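PDB 5CU1: DMSP lyase from Ruegeria pomeroyi, which belongs to the cupin superfamily, a single-chain lyase built on a beta barrel that carries one iron(III) ion. Local coordinates for residues 78-83 and 188-193; 27-30 and 35-38; 44-49 and 110-115. All coordinates share one frame; numbering follows the deposited sequence.

Contact 1: 78-83 and 188-193; sequences DAFIAA and PFMALV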
ATOM      1  N   ASP A  78       8.399   0.136 -10.560  1.00 30.76           N
ATOM      2  CA  ASP A  78       9.194   1.219 -11.037  1.00 27.94           C
ATOM      3  C   ASP A  78       8.455   2.503 -11.126  1.00 28.53           C
ATOM      4  O   ASP A  78       8.849   3.426 -10.677  1.00 27.16           O
ATOM      5  CB  ASP A  78      10.044   0.877 -12.240  1.00 28.81           C
ATOM      6  CG  ASP A  78      10.979  -0.321 -12.030  1.00 29.51           C
ATOM      7  OD1 ASP A  78      11.430  -0.643 -11.110  1.00 27.77           O
ATOM      8  OD2 ASP A  78      11.364  -0.994 -12.818  1.00 31.32           O
ATOM      9  N   ALA A  79       7.277   2.390 -11.585  1.00 29.82           N
ATOM     10  CA  ALA A  79       6.311   3.376 -11.536  1.00 24.26           C
ATOM     11  C   ALA A  79       5.854   3.886 -10.204  1.00 24.04           C
ATOM     12  O   ALA A  79       5.958   4.909 -10.038  1.00 26.75           O
ATOM     13  CB  ALA A  79       5.281   3.080 -12.494  1.00 30.43           C
ATOM     14  N   PHE A  80       5.664   3.062  -9.239  1.00 23.30           N
ATOM     15  CA  PHE A  80       5.498   3.381  -7.885  1.00 24.81           C
ATOM     16  C   PHE A  80       6.710   4.302  -7.283  1.00 27.31           C
ATOM     17  O   PHE A  80       6.516   5.199  -6.626  1.00 24.49           O
ATOM     18  CB  PHE A  80       5.002   2.182  -7.009  1.00 21.84           C
ATOM     19  CG  PHE A  80       3.513   1.927  -6.928  1.00 21.19           C
ATOM     20  CD1 PHE A  80       2.661   2.887  -6.595  1.00 19.80           C
ATOM     21  CD2 PHE A  80       2.965   0.661  -7.254  1.00 22.07           C
ATOM     22  CE1 PHE A  80       1.376   2.620  -6.577  1.00 20.81           C
ATOM     23  CE2 PHE A  80       1.660   0.438  -7.198  1.00 17.84           C
ATOM     24  CZ  PHE A  80       0.871   1.405  -6.877  1.00 20.78           C
ATOM     25  N   ILE A  81       7.908   3.904  -7.537  1.00 22.97           N
ATOM     26  CA  ILE A  81       9.057   4.576  -7.341  1.00 19.80           C
ATOM     27  C   ILE A  81       9.209   5.889  -8.003  1.00 22.45           C
ATOM     28  O   ILE A  81       9.500   6.712  -7.388  1.00 24.52           O
ATOM     29  CB  ILE A  81      10.228   3.679  -7.493  1.00 22.70           C
ATOM     30  CG1 ILE A  81      10.146   2.617  -6.549  1.00 16.67           C
ATOM     31  CG2 ILE A  81      11.494   4.324  -7.277  1.00 21.26           C
ATOM     32  CD1 ILE A  81      11.049   1.552  -6.767  1.00 21.08           C
ATOM     33  N   ALA A  82       9.040   5.979  -9.271  1.00 22.06           N
ATOM     34  CA  ALA A  82       8.987   7.172 -10.003  1.00 25.36           C
ATOM     35  C   ALA A  82       8.041   8.277  -9.593  1.00 23.86           C
ATOM     36  O   ALA A  82       8.452   9.278  -9.416  1.00 26.91           O
ATOM     37  CB  ALA A  82       9.136   6.963 -11.491  1.00 26.17           C
ATOM     38  N   ALA A  83       6.861   7.965  -9.168  1.00 23.66           N
ATOM     39  CA  ALA A  83       5.891   8.907  -8.643  1.00 21.78           C
ATOM     40  C   ALA A  83       5.960   9.200  -7.269  1.00 24.28           C
ATOM     41  O   ALA A  83       5.339  10.024  -6.910  1.00 26.39           O
ATOM     42  CB  ALA A  83       4.506   8.422  -8.989  1.00 22.41           C
ATOM     43  N   PRO A 188      12.619  -6.909   1.996  1.00 19.19           N
ATOM     44  CA  PRO A 188      11.565  -5.885   1.908  1.00 22.35           C
ATOM     45  C   PRO A 188      10.387  -6.371   1.082  1.00 21.42           C
ATOM     46  O   PRO A 188      10.462  -7.463   0.512  1.00 24.11           O
ATOM     47  CB  PRO A 188      12.261  -4.723   1.201  1.00 22.46           C
ATOM     48  CG  PRO A 188      13.290  -5.415   0.322  1.00 18.82           C
ATOM     49  CD  PRO A 188      13.789  -6.569   1.165  1.00 19.52           C
ATOM     50  N   PHE A 189       9.309  -5.591   1.042  1.00 22.27           N
ATOM     51  CA  PHE A 189       8.247  -5.805   0.053  1.00 19.82           C
ATOM     52  C   PHE A 189       7.629  -4.483  -0.358  1.00 18.52           C
ATOM     53  O   PHE A 189       7.727  -3.471   0.350  1.00 15.74           O
ATOM     54  CB  PHE A 189       7.149  -6.763   0.566  1.00 17.79           C
ATOM     55  CG  PHE A 189       6.119  -6.109   1.458  1.00 18.15           C
ATOM     56  CD1 PHE A 189       4.905  -5.695   0.955  1.00 17.87           C
ATOM     57  CD2 PHE A 189       6.369  -5.918   2.803  1.00 21.43           C
ATOM     58  CE1 PHE A 189       3.965  -5.089   1.771  1.00 17.91           C
ATOM     59  CE2 PHE A 189       5.431  -5.322   3.618  1.00 21.88           C
ATOM     60  CZ  PHE A 189       4.227  -4.905   3.094  1.00 17.39           C
ATOM     61  N   MET A 190       7.011  -4.507  -1.532  1.00 21.60           N
ATOM     62  CA  MET A 190       6.082  -3.471  -1.958  1.00 17.48           C
ATOM     63  C   MET A 190       4.773  -4.147  -2.322  1.00 18.80           C
ATOM     64  O   MET A 190       4.779  -5.245  -2.894  1.00 19.29           O
ATOM     65  CB  MET A 190       6.631  -2.700  -3.150  1.00 17.85           C
ATOM     66  CG  MET A 190       5.636  -1.751  -3.758  1.00 15.67           C
ATOM     67  SD  MET A 190       6.167  -1.084  -5.332  1.00 24.40           S
ATOM     68  CE  MET A 190       7.836  -0.592  -4.931  1.00 20.91           C
ATOM     69  N   ALA A 191       3.653  -3.513  -1.987  1.00 21.61           N
ATOM     70  CA  ALA A 191       2.340  -4.046  -2.357  1.00 17.74           C
ATOM     71  C   ALA A 191       1.438  -2.973  -2.901  1.00 18.29           C
ATOM     72  O   ALA A 191       1.550  -1.806  -2.546  1.00 21.42           O
ATOM     73  CB  ALA A 191       1.661  -4.724  -1.155  1.00 17.08           C
ATOM     74  N   LEU A 192       0.542  -3.390  -3.776  1.00 19.77           N
ATOM     75  CA  LEU A 192      -0.626  -2.616  -4.126  1.00 15.85           C
ATOM     76  C   LEU A 192      -1.698  -2.975  -3.123  1.00 18.80           C
ATOM     77  O   LEU A 192      -1.883  -4.156  -2.823  1.00 17.85           O
ATOM     78  CB  LEU A 192      -1.094  -2.933  -5.542  1.00 16.53           C
ATOM     79  CG  LEU A 192      -2.477  -2.409  -5.930  1.00 22.55           C
ATOM     80  CD1 LEU A 192      -2.444  -0.890  -6.114  1.00 18.05           C
ATOM     81  CD2 LEU A 192      -3.008  -3.116  -7.185  1.00 19.21           C
ATOM     82  N   VAL A 193      -2.370  -1.955  -2.588  1.00 19.03           N
ATOM     83  CA  VAL A 193      -3.461  -2.125  -1.642  1.00 16.90           C
ATOM     84  C   VAL A 193      -4.728  -1.454  -2.164  1.00 20.38           C
ATOM     85  O   VAL A 193      -4.720  -0.256  -2.391  1.00 20.97           O
ATOM     86  CB  VAL A 193      -3.114  -1.524  -0.284  1.00 19.62           C
ATOM     87  CG1 VAL A 193      -4.159  -1.932   0.766  1.00 18.18           C
ATOM     88  CG2 VAL A 193      -1.725  -1.943   0.124  1.00 17.66           C
TER
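The F80 ring meets strand 189-193 in two ways. At its edge, near the ring plane, F80 CZ lies 4.1 Å from L192 CD1. The M190 sulfur lies obliquely to the same ring, neither above it nor level with it, with SD 5.1 Å from the centroid of the F80 ring and 60° off the normal. This is an oblique Met-aromatic contact, and it is tightest at the base of the phenylalanine, where M190 SD is 3.9 Å from F80 CB.

M190 gets there by leaving the strand with CG trans to its backbone N (chi1 172°), running out straight and then bending at its last torsion, which swings CE toward the next helical residue, 4.3 Å from I81 CG1. The L192 and F80 side chains cross at about a right angle. No hydrogen bond joins the two segments; the grip is apolar and buried, and L150 and V127 of the neighbouring strands close in on both F80 and M190. L22 of helix 17-32 also packs on F80, whose carbonyl O accepts a hydrogen bond from Y109 OH.

The axes of 78-83 and 189-193 run at 89°, 10.5 Å apart at closest approach. The arrangement is that of a helix laid across the outside of a cupin beta sheet, here the five-stranded one that contains 189-196.

Contact 2: 27-30 and 35-38; sequences QALH and ALAG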
ATOM      1  N   GLN A  27      -4.091   0.138 -14.162  1.00 25.41           N
ATOM      2  CA  GLN A  27      -5.217  -0.191 -14.984  1.00 26.65           C
ATOM      3  C   GLN A  27      -5.042  -1.490 -15.738  1.00 28.39           C
ATOM      4  O   GLN A  27      -5.916  -2.267 -15.846  1.00 27.96           O
ATOM      5  CB  GLN A  27      -5.543   1.007 -15.878  1.00 24.35           C
ATOM      6  CG  GLN A  27      -6.270   2.056 -15.180  1.00 26.52           C
ATOM      7  CD  GLN A  27      -6.368   3.306 -15.902  1.00 37.39           C
ATOM      8  OE1 GLN A  27      -5.520   3.623 -16.565  1.00 36.56           O
ATOM      9  NE2 GLN A  27      -7.461   4.011 -15.771  1.00 35.81           N
ATOM     10  N   ALA A  28      -3.847  -1.650 -16.265  1.00 26.73           N
ATOM     11  CA  ALA A  28      -3.390  -2.847 -16.912  1.00 24.50           C
ATOM     12  C   ALA A  28      -3.125  -3.920 -16.078  1.00 25.51           C
ATOM     13  O   ALA A  28      -3.406  -4.851 -16.450  1.00 37.16           O
ATOM     14  CB  ALA A  28      -2.232  -2.600 -17.817  1.00 21.82           C
ATOM     15  N   LEU A  29      -2.762  -3.845 -14.852  1.00 27.73           N
ATOM     16  CA  LEU A  29      -2.612  -5.016 -13.975  1.00 25.76           C
ATOM     17  C   LEU A  29      -3.752  -5.499 -13.326  1.00 22.14           C
ATOM     18  O   LEU A  29      -3.832  -6.552 -13.060  1.00 24.18           O
ATOM     19  CB  LEU A  29      -1.655  -4.581 -12.890  1.00 26.11           C
ATOM     20  CG  LEU A  29      -1.427  -5.383 -11.685  1.00 17.88           C
ATOM     21  CD1 LEU A  29      -0.594  -6.487 -12.046  1.00 23.41           C
ATOM     22  CD2 LEU A  29      -0.870  -4.581 -10.733  1.00 19.31           C
ATOM     23  N   HIS A  30      -4.655  -4.654 -13.171  1.00 25.12           N
ATOM     24  CA  HIS A  30      -5.903  -4.842 -12.690  1.00 25.44           C
ATOM     25  C   HIS A  30      -6.631  -5.746 -13.594  1.00 29.52           C
ATOM     26  O   HIS A  30      -7.054  -6.725 -13.177  1.00 32.65           O
ATOM     27  CB  HIS A  30      -6.616  -3.627 -12.636  1.00 26.90           C
ATOM     28  CG  HIS A  30      -7.972  -3.727 -12.050  1.00 29.66           C
ATOM     29  ND1 HIS A  30      -9.065  -3.977 -12.767  1.00 31.44           N
ATOM     30  CD2 HIS A  30      -8.387  -3.592 -10.809  1.00 28.85           C
ATOM     31  CE1 HIS A  30     -10.096  -3.934 -12.000  1.00 33.07           C
ATOM     32  NE2 HIS A  30      -9.710  -3.697 -10.809  1.00 30.09           N
ATOM     33  N   ALA A  35      -7.699 -11.441  -9.034  1.00 20.86           N
ATOM     34  CA  ALA A  35      -7.918 -11.129  -7.660  1.00 20.23           C
ATOM     35  C   ALA A  35      -8.141  -9.601  -7.519  1.00 21.56           C
ATOM     36  O   ALA A  35      -8.859  -9.257  -6.790  1.00 24.84           O
ATOM     37  CB  ALA A  35      -6.924 -11.690  -6.777  1.00 17.30           C
ATOM     38  N   LEU A  36      -7.588  -8.810  -8.336  1.00 21.00           N
ATOM     39  CA  LEU A  36      -7.838  -7.415  -8.426  1.00 21.66           C
ATOM     40  C   LEU A  36      -9.150  -7.005  -9.053  1.00 23.17           C
ATOM     41  O   LEU A  36      -9.882  -6.347  -8.532  1.00 25.43           O
ATOM     42  CB  LEU A  36      -6.662  -6.726  -8.945  1.00 16.99           C
ATOM     43  CG  LEU A  36      -5.281  -7.003  -8.464  1.00 19.37           C
ATOM     44  CD1 LEU A  36      -4.384  -6.122  -9.127  1.00 14.13           C
ATOM     45  CD2 LEU A  36      -5.002  -6.867  -7.043  1.00 18.86           C
ATOM     46  N   ALA A  37      -9.359  -7.528 -10.209  1.00 28.43           N
ATOM     47  CA  ALA A  37     -10.508  -7.387 -11.037  1.00 24.87           C
ATOM     48  C   ALA A  37     -11.746  -7.982 -10.460  1.00 22.39           C
ATOM     49  O   ALA A  37     -12.693  -7.432 -10.559  1.00 27.43           O
ATOM     50  CB  ALA A  37     -10.229  -7.882 -12.453  1.00 22.17           C
ATOM     51  N   GLY A  38     -11.642  -9.083  -9.769  1.00 23.11           N
ATOM     52  CA  GLY A  38     -12.614  -9.542  -8.848  1.00 22.95           C
ATOM     53  C   GLY A  38     -13.019  -8.774  -7.649  1.00 24.20           C
ATOM     54  O   GLY A  38     -14.055  -8.894  -7.257  1.00 28.16           O
TER
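H30 and L36, whose CA atoms are 5.3 Å apart, bring two consecutive helices together at a tight corner, where helix 17-32 gives way almost at once to helix 34-39. This is a local corner between two helices on the N-terminal side of the cupin barrel.

The flat group here is the H30 imidazole, and its contact is a CH-pi one. A37 CA stands over one face, 3.9 Å from the centroid of the H30 ring and 27° off the normal, displaced toward the rim, so that CE1 is the ring atom nearest to it. The ring is carried there because CG leaves trans to the backbone N (chi1 -177°), and chi2 of -90° turns its face to the start of A37.

Apolar packing comes from the leucines. L36 CD1 reaches L29 CG at 4.0 Å, the two side chains passing each other at a slant, while L36 CB lies 4.0 Å from H30 CD2. Beyond them, L36 packs on F148 of strand 144-150, which sets the corner against the sheet, while L29 meets Y73 of a loop.

On the polar side no hydrogen bond crosses between the segments. H30 NE2 does come near L36 O, but the angle is poor; NE2 instead makes a weak hydrogen bond to V40 O, just beyond 35-38, a loose link to the chain leaving the second helix. L42 also touches the H30 side chain. On the backbone side of the same histidine, the A37 methyl CB sits 3.5 Å from H30 O.

Contact 3: 44-49 and 110-115; sequences DSLTPQ and CLIGEG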
ATOM      1  N   ASP A  44     -12.800   3.631 -14.759  1.00 44.73           N
ATOM      2  CA  ASP A  44     -12.185   4.031 -16.009  1.00 59.82           C
ATOM      3  C   ASP A  44     -12.034   5.623 -16.605  1.00 64.76           C
ATOM      4  O   ASP A  44     -11.624   5.940 -17.722  1.00 59.10           O
ATOM      5  CB  ASP A  44     -12.317   2.900 -17.037  1.00 60.54           C
ATOM      6  CG  ASP A  44     -10.935   2.535 -17.720  1.00 66.76           C
ATOM      7  OD1 ASP A  44     -10.360   1.467 -17.445  1.00 59.68           O
ATOM      8  OD2 ASP A  44     -10.460   3.377 -18.490  1.00 68.09           O
ATOM      9  N   SER A  45     -12.088   6.532 -15.672  1.00 63.59           N
ATOM     10  CA  SER A  45     -13.149   7.324 -15.280  1.00 58.63           C
ATOM     11  C   SER A  45     -12.852   7.829 -13.951  1.00 52.11           C
ATOM     12  O   SER A  45     -13.661   7.800 -13.120  1.00 55.04           O
ATOM     13  CB  SER A  45     -14.478   6.595 -15.419  1.00 60.41           C
ATOM     14  OG  SER A  45     -14.482   6.081 -16.675  1.00 56.60           O
ATOM     15  N   LEU A  46     -11.687   8.414 -13.821  1.00 49.90           N
ATOM     16  CA  LEU A  46     -11.307   8.997 -12.535  1.00 46.03           C
ATOM     17  C   LEU A  46     -11.007  10.539 -12.622  1.00 39.95           C
ATOM     18  O   LEU A  46     -10.240  10.949 -13.355  1.00 46.48           O
ATOM     19  CB  LEU A  46     -10.134   8.221 -12.075  1.00 40.35           C
ATOM     20  CG  LEU A  46     -10.329   6.763 -12.025  1.00 38.03           C
ATOM     21  CD1 LEU A  46      -9.062   6.357 -12.561  1.00 41.81           C
ATOM     22  CD2 LEU A  46     -10.351   6.220 -10.676  1.00 37.85           C
ATOM     23  N   THR A  47     -11.658  11.324 -11.862  1.00 38.58           N
ATOM     24  CA  THR A  47     -11.455  12.743 -11.768  1.00 37.83           C
ATOM     25  C   THR A  47     -10.165  13.203 -11.210  1.00 37.08           C
ATOM     26  O   THR A  47      -9.912  12.951 -10.086  1.00 36.27           O
ATOM     27  CB  THR A  47     -12.616  13.354 -11.069  1.00 36.96           C
ATOM     28  OG1 THR A  47     -13.725  13.133 -11.886  1.00 34.50           O
ATOM     29  CG2 THR A  47     -12.456  14.821 -10.809  1.00 37.49           C
ATOM     30  N   PRO A  48      -9.375  14.033 -11.899  1.00 35.45           N
ATOM     31  CA  PRO A  48      -8.053  14.447 -11.407  1.00 34.76           C
ATOM     32  C   PRO A  48      -8.049  15.422 -10.306  1.00 30.45           C
ATOM     33  O   PRO A  48      -9.010  16.046 -10.333  1.00 37.76           O
ATOM     34  CB  PRO A  48      -7.334  14.924 -12.665  1.00 35.64           C
ATOM     35  CG  PRO A  48      -7.929  14.190 -13.706  1.00 37.36           C
ATOM     36  CD  PRO A  48      -9.393  13.987 -13.345  1.00 34.89           C
ATOM     37  N   GLN A  49      -7.087  15.489  -9.359  1.00 31.89           N
ATOM     38  CA  GLN A  49      -7.104  16.271  -8.280  1.00 30.75           C
ATOM     39  C   GLN A  49      -5.739  16.539  -7.993  1.00 31.98           C
ATOM     40  O   GLN A  49      -4.968  15.741  -8.115  1.00 40.43           O
ATOM     41  CB  GLN A  49      -7.977  15.744  -7.183  1.00 32.78           C
ATOM     42  CG  GLN A  49      -7.702  14.467  -6.513  1.00 34.44           C
ATOM     43  CD  GLN A  49      -8.467  14.231  -5.269  1.00 34.70           C
ATOM     44  OE1 GLN A  49      -9.483  14.689  -5.160  1.00 35.13           O
ATOM     45  NE2 GLN A  49      -7.949  13.481  -4.378  1.00 25.34           N
ATOM     46  N   CYS A 110      -1.235   7.133  -1.231  1.00 23.71           N
ATOM     47  CA  CYS A 110      -2.380   7.200  -2.203  1.00 18.70           C
ATOM     48  C   CYS A 110      -2.098   7.421  -3.700  1.00 22.61           C
ATOM     49  O   CYS A 110      -1.502   8.257  -4.058  1.00 25.56           O
ATOM     50  CB  CYS A 110      -3.552   8.050  -1.711  1.00 19.77           C
ATOM     51  SG  CYS A 110      -5.180   7.475  -1.889  1.00 17.83           S
ATOM     52  N   LEU A 111      -2.582   6.553  -4.534  1.00 21.15           N
ATOM     53  CA  LEU A 111      -2.877   6.803  -5.877  1.00 19.71           C
ATOM     54  C   LEU A 111      -4.361   7.132  -6.196  1.00 26.02           C
ATOM     55  O   LEU A 111      -4.577   8.084  -6.768  1.00 28.09           O
ATOM     56  CB  LEU A 111      -2.224   5.798  -6.766  1.00 22.73           C
ATOM     57  CG  LEU A 111      -2.808   5.496  -8.105  1.00 19.35           C
ATOM     58  CD1 LEU A 111      -2.123   6.358  -9.184  1.00 16.42           C
ATOM     59  CD2 LEU A 111      -2.652   4.056  -8.400  1.00 19.09           C
ATOM     60  N   ILE A 112      -5.351   6.399  -5.727  1.00 22.45           N
ATOM     61  CA  ILE A 112      -6.743   6.633  -5.888  1.00 21.01           C
ATOM     62  C   ILE A 112      -7.435   6.930  -4.556  1.00 23.99           C
ATOM     63  O   ILE A 112      -7.603   6.156  -3.897  1.00 26.50           O
ATOM     64  CB  ILE A 112      -7.433   5.531  -6.749  1.00 21.01           C
ATOM     65  CG1 ILE A 112      -6.823   5.476  -8.142  1.00 17.72           C
ATOM     66  CG2 ILE A 112      -8.859   5.781  -6.825  1.00 20.69           C
ATOM     67  CD1 ILE A 112      -7.191   4.300  -8.868  1.00 20.88           C
ATOM     68  N   GLY A 113      -7.833   8.124  -4.284  1.00 24.43           N
ATOM     69  CA  GLY A 113      -8.517   8.581  -3.158  1.00 19.30           C
ATOM     70  C   GLY A 113      -7.913   9.779  -2.573  1.00 22.64           C
ATOM     71  O   GLY A 113      -7.150  10.369  -3.116  1.00 23.95           O
ATOM     72  N   GLU A 114      -8.256   9.992  -1.364  1.00 20.61           N
ATOM     73  CA  GLU A 114      -7.786  11.070  -0.503  1.00 21.03           C
ATOM     74  C   GLU A 114      -6.273  11.185  -0.423  1.00 27.68           C
ATOM     75  O   GLU A 114      -5.594  10.312   0.129  1.00 25.28           O
ATOM     76  CB  GLU A 114      -8.360  10.867   0.902  1.00 20.27           C
ATOM     77  CG  GLU A 114      -7.705  11.672   1.977  1.00 29.55           C
ATOM     78  CD  GLU A 114      -8.386  12.983   2.192  1.00 38.98           C
ATOM     79  OE1 GLU A 114      -8.820  13.585   1.190  1.00 48.64           O
ATOM     80  OE2 GLU A 114      -8.498  13.407   3.366  1.00 47.54           O
ATOM     81  N   GLY A 115      -5.752  12.283  -0.958  1.00 24.51           N
ATOM     82  CA  GLY A 115      -4.324  12.521  -0.965  1.00 22.81           C
ATOM     83  C   GLY A 115      -3.652  11.961  -2.202  1.00 26.21           C
ATOM     84  O   GLY A 115      -2.429  12.012  -2.316  1.00 25.32           O
TER
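Q49 reaches across to G113 without bonding to it: NE2 lies 3.5 Å from G113 O, but at a poor angle. The hydrogen bond of that amide goes one step past the segment, to G116 O. Chi1 of 63° sets CG between the backbone N and the carbonyl carbon, and from there the side chain runs out extended, carrying the amide across to the 113-116 loop.

G113 and G115 both hold backbone angles that call for glycine, and probably allow the chain to turn past this amide. Just before them, L111 and I112 both face A125, a classic beta bulge, and the chain turns a corner at 111 as it leaves the edge strand 107-110 of a cupin sheet. Segment 44-49 passes over this turn and pairs with strand 118-119 through a short, weakly bonded strand at about 47-48.

The apolar half of the contact is L46 against I112, whose side chains cross at roughly a right angle. L46 CD2 sits 4.1 Å from I112 CD1 and almost as near CG2, spanning both branches of the isoleucine. L23 of helix 17-32 touches L46, and F26 of that helix touches I112.

In the fold
From the N terminus, contact 2 closes first, a short loop between helix 17-32 and helix 34-39. The chain then runs on to 44-49, which waits until 110-115 to close contact 3. Segment 78-83 lies within that span, and its partner 188-193 comes well after it, so contacts 1 and 3 cross along the chain while contact 2 precedes both. In space, contact 2 touches each of the others: L36 CD1 meets L192 CD2 at 3.8 Å, and Q27 packs near D44 and L46. Contacts 1 and 3 do not touch. Helix 17-32 supplies half of contact 2 and packs against residues of contacts 1 and 3, linking the sheet, the N-terminal corner and the edge-strand turn.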